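Local coordinates for protein transcription elongation factor SPT6 (Candida glabrata, PDB 3GXX) that probably acts as a histone H3-H4 chaperone that maintains chromatin structure during RNA polymerase II elongation, this chain being one SH2 domain of it, at residues I61-K66 with K74-E79. The protein carries 2 engineered substitutions. Numbering follows the deposited sequence.
Sequences IQEMEK and KVLVVE. Engineered in segment 61-66: Met64 (natural residue Leu).
Gln62 and Val77, then Met64 and Val75, form the two hydrogen-bonded pairs of an antiparallel hairpin within the central sheet of this SH2 domain. Four backbone bonds join the strands; the bond from Met64 N to Val75 O is 3.0 Å long and nearly straight, at 175°. On the face carrying Gln62, Met64, Val75 and Val77, the branched Val77 fits the hollow between the side chains of Gln62 and Met64 on the partner strand. Its CG2 meets the methyl end of Met64, with CE at 3.8 Å, while its CG1 faces OE1 of Gln62. Met64 is an engineered methionine (naturally leucine) present as selenomethionine; its CG lies opposite the carbonyl carbon (chi1 -50°), and the extended chain rises from the sheet and leans toward the Gln62 end, bringing CE over to Val77. Nearer its root, CB rests against CG1 of Val75. The slender chain of Lys66 crosses Val75 at about a right angle, bringing CE to 4.0 Å from Val75 CB. Arg82 of strand 81-83 also touches Met64, Val75 and Val77.

On the other face, the CG2 methyl of Ile61 fits between Leu76 and Val78, 3.7 Å from CG2 of Val78 and 3.9 Å from CB of Leu76. Branched, apolar residues suit this buried end, where Ile61 also packs on Ile47, and Leu76 and Val78 on Ile89 of helix 86-98.

Farther out, Lys74 bends twice so that its aliphatic CD lies 3.7 Å from CG of Glu63 and its ammonium turns to Glu65. The NZ to OE2 salt bridge there is long, at 3.5 Å. The four backbone bonds set the register, apolar methyls fill the buried end, and long charged chains suit the more exposed outer end, where the one long ion pair is probably only a modest electrostatic supplement.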
loop_
_atom_site.group_PDB
_atom_site.type_symbol
_atom_site.label_atom_id
_atom_site.label_comp_id
_atom_site.label_asym_id
_atom_site.label_seq_id
_atom_site.Cartn_x
_atom_site.Cartn_y
_atom_site.Cartn_z
ATOM N N ILE A 61 4.295 4.269 2.529
ATOM C CA ILE A 61 3.741 5.203 1.542
ATOM C C ILE A 61 3.747 6.591 2.157
ATOM O O ILE A 61 3.097 6.800 3.187
ATOM C CB ILE A 61 2.339 4.812 1.089
ATOM C CG1 ILE A 61 2.328 3.334 0.680
ATOM C CG2 ILE A 61 1.874 5.718 -0.040
ATOM C CD1 ILE A 61 0.960 2.804 0.421
ATOM N N GLN A 62 4.554 7.483 1.562
ATOM C CA GLN A 62 4.739 8.839 2.031
ATOM C C GLN A 62 3.659 9.724 1.423
ATOM O O GLN A 62 3.315 9.601 0.240
ATOM C CB GLN A 62 6.120 9.382 1.632
ATOM C CG GLN A 62 7.326 8.618 2.183
ATOM C CD GLN A 62 8.650 9.248 1.742
ATOM O OE1 GLN A 62 9.144 8.985 0.643
ATOM N NE2 GLN A 62 9.227 10.094 2.598
ATOM N N GLU A 63 3.168 10.646 2.240
ATOM C CA GLU A 63 2.078 11.507 1.861
ATOM C C GLU A 63 2.561 12.924 1.969
ATOM O O GLU A 63 2.927 13.384 3.053
ATOM C CB GLU A 63 0.866 11.219 2.757
ATOM C CG GLU A 63 -0.366 12.056 2.498
ATOM C CD GLU A 63 -1.618 11.505 3.216
ATOM O OE1 GLU A 63 -2.180 10.493 2.747
ATOM O OE2 GLU A 63 -2.052 12.106 4.233
HETATM N N MSE A 64 2.594 13.603 0.823
HETATM C CA MSE A 64 3.074 14.983 0.717
HETATM C C MSE A 64 2.049 15.864 -0.005
HETATM O O MSE A 64 1.173 15.350 -0.712
HETATM C CB MSE A 64 4.377 15.027 -0.068
HETATM C CG MSE A 64 5.419 14.059 0.377
HETATM SE SE MSE A 64 6.913 14.316 -0.581
HETATM C CE MSE A 64 7.716 12.791 -0.052
ATOM N N GLU A 65 2.179 17.186 0.154
ATOM C CA GLU A 65 1.290 18.148 -0.496
ATOM C C GLU A 65 1.879 18.685 -1.801
ATOM O O GLU A 65 3.085 18.621 -2.018
ATOM C CB GLU A 65 0.973 19.308 0.466
ATOM C CG GLU A 65 -0.131 18.976 1.498
ATOM C CD GLU A 65 0.110 19.583 2.887
ATOM O OE1 GLU A 65 0.447 20.791 2.987
ATOM O OE2 GLU A 65 -0.059 18.828 3.881
ATOM N N LYS A 66 1.015 19.198 -2.672
ATOM C CA LYS A 66 1.442 19.955 -3.859
ATOM C C LYS A 66 1.330 21.445 -3.554
ATOM O O LYS A 66 1.217 21.820 -2.391
ATOM C CB LYS A 66 0.548 19.607 -5.048
ATOM C CG LYS A 66 0.569 18.144 -5.450
ATOM C CD LYS A 66 -0.612 17.803 -6.350
ATOM C CE LYS A 66 -0.695 16.303 -6.589
ATOM N NZ LYS A 66 -2.047 15.873 -7.013
ATOM N N LYS A 74 -3.076 16.071 -2.478
ATOM C CA LYS A 74 -1.929 15.321 -1.959
ATOM C C LYS A 74 -1.315 14.355 -2.969
ATOM O O LYS A 74 -1.913 14.058 -4.013
ATOM C CB LYS A 74 -2.273 14.610 -0.640
ATOM C CG LYS A 74 -2.270 15.553 0.563
ATOM C CD LYS A 74 -2.692 14.852 1.855
ATOM C CE LYS A 74 -3.582 15.763 2.709
ATOM N NZ LYS A 74 -3.001 17.117 2.930
ATOM N N VAL A 75 -0.115 13.878 -2.650
ATOM C CA VAL A 75 0.675 13.054 -3.556
ATOM C C VAL A 75 1.309 11.920 -2.747
ATOM O O VAL A 75 1.788 12.144 -1.624
ATOM C CB VAL A 75 1.704 13.922 -4.369
ATOM C CG1 VAL A 75 2.993 14.203 -3.592
ATOM C CG2 VAL A 75 2.011 13.303 -5.733
ATOM N N LEU A 76 1.230 10.693 -3.279
ATOM C CA LEU A 76 1.789 9.516 -2.628
ATOM C C LEU A 76 3.150 9.226 -3.207
ATOM O O LEU A 76 3.378 9.429 -4.414
ATOM C CB LEU A 76 0.871 8.316 -2.792
ATOM C CG LEU A 76 -0.499 8.535 -2.162
ATOM C CD1 LEU A 76 -1.351 7.256 -2.190
ATOM C CD2 LEU A 76 -0.311 9.045 -0.723
ATOM N N VAL A 77 4.073 8.819 -2.336
ATOM C CA VAL A 77 5.459 8.557 -2.754
ATOM C C VAL A 77 5.907 7.201 -2.199
ATOM O O VAL A 77 5.907 6.964 -0.980
ATOM C CB VAL A 77 6.469 9.740 -2.423
ATOM C CG1 VAL A 77 7.873 9.444 -2.955
ATOM C CG2 VAL A 77 5.986 11.059 -3.013
ATOM N N VAL A 78 6.223 6.291 -3.114
ATOM C CA VAL A 78 6.591 4.942 -2.734
ATOM C C VAL A 78 7.914 4.625 -3.381
ATOM O O VAL A 78 8.045 4.664 -4.607
ATOM C CB VAL A 78 5.528 3.885 -3.105
ATOM C CG1 VAL A 78 5.954 2.502 -2.574
ATOM C CG2 VAL A 78 4.176 4.262 -2.532
ATOM N N GLU A 79 8.899 4.348 -2.533
ATOM C CA GLU A 79 10.275 4.204 -2.964
ATOM C C GLU A 79 10.621 5.218 -4.045
ATOM O O GLU A 79 11.385 4.925 -4.959
ATOM C CB GLU A 79 10.598 2.752 -3.382
ATOM C CG GLU A 79 10.996 1.849 -2.196
ATOM C CD GLU A 79 11.886 2.575 -1.158
ATOM O OE1 GLU A 79 13.065 2.937 -1.484
ATOM O OE2 GLU A 79 11.395 2.771 -0.016
#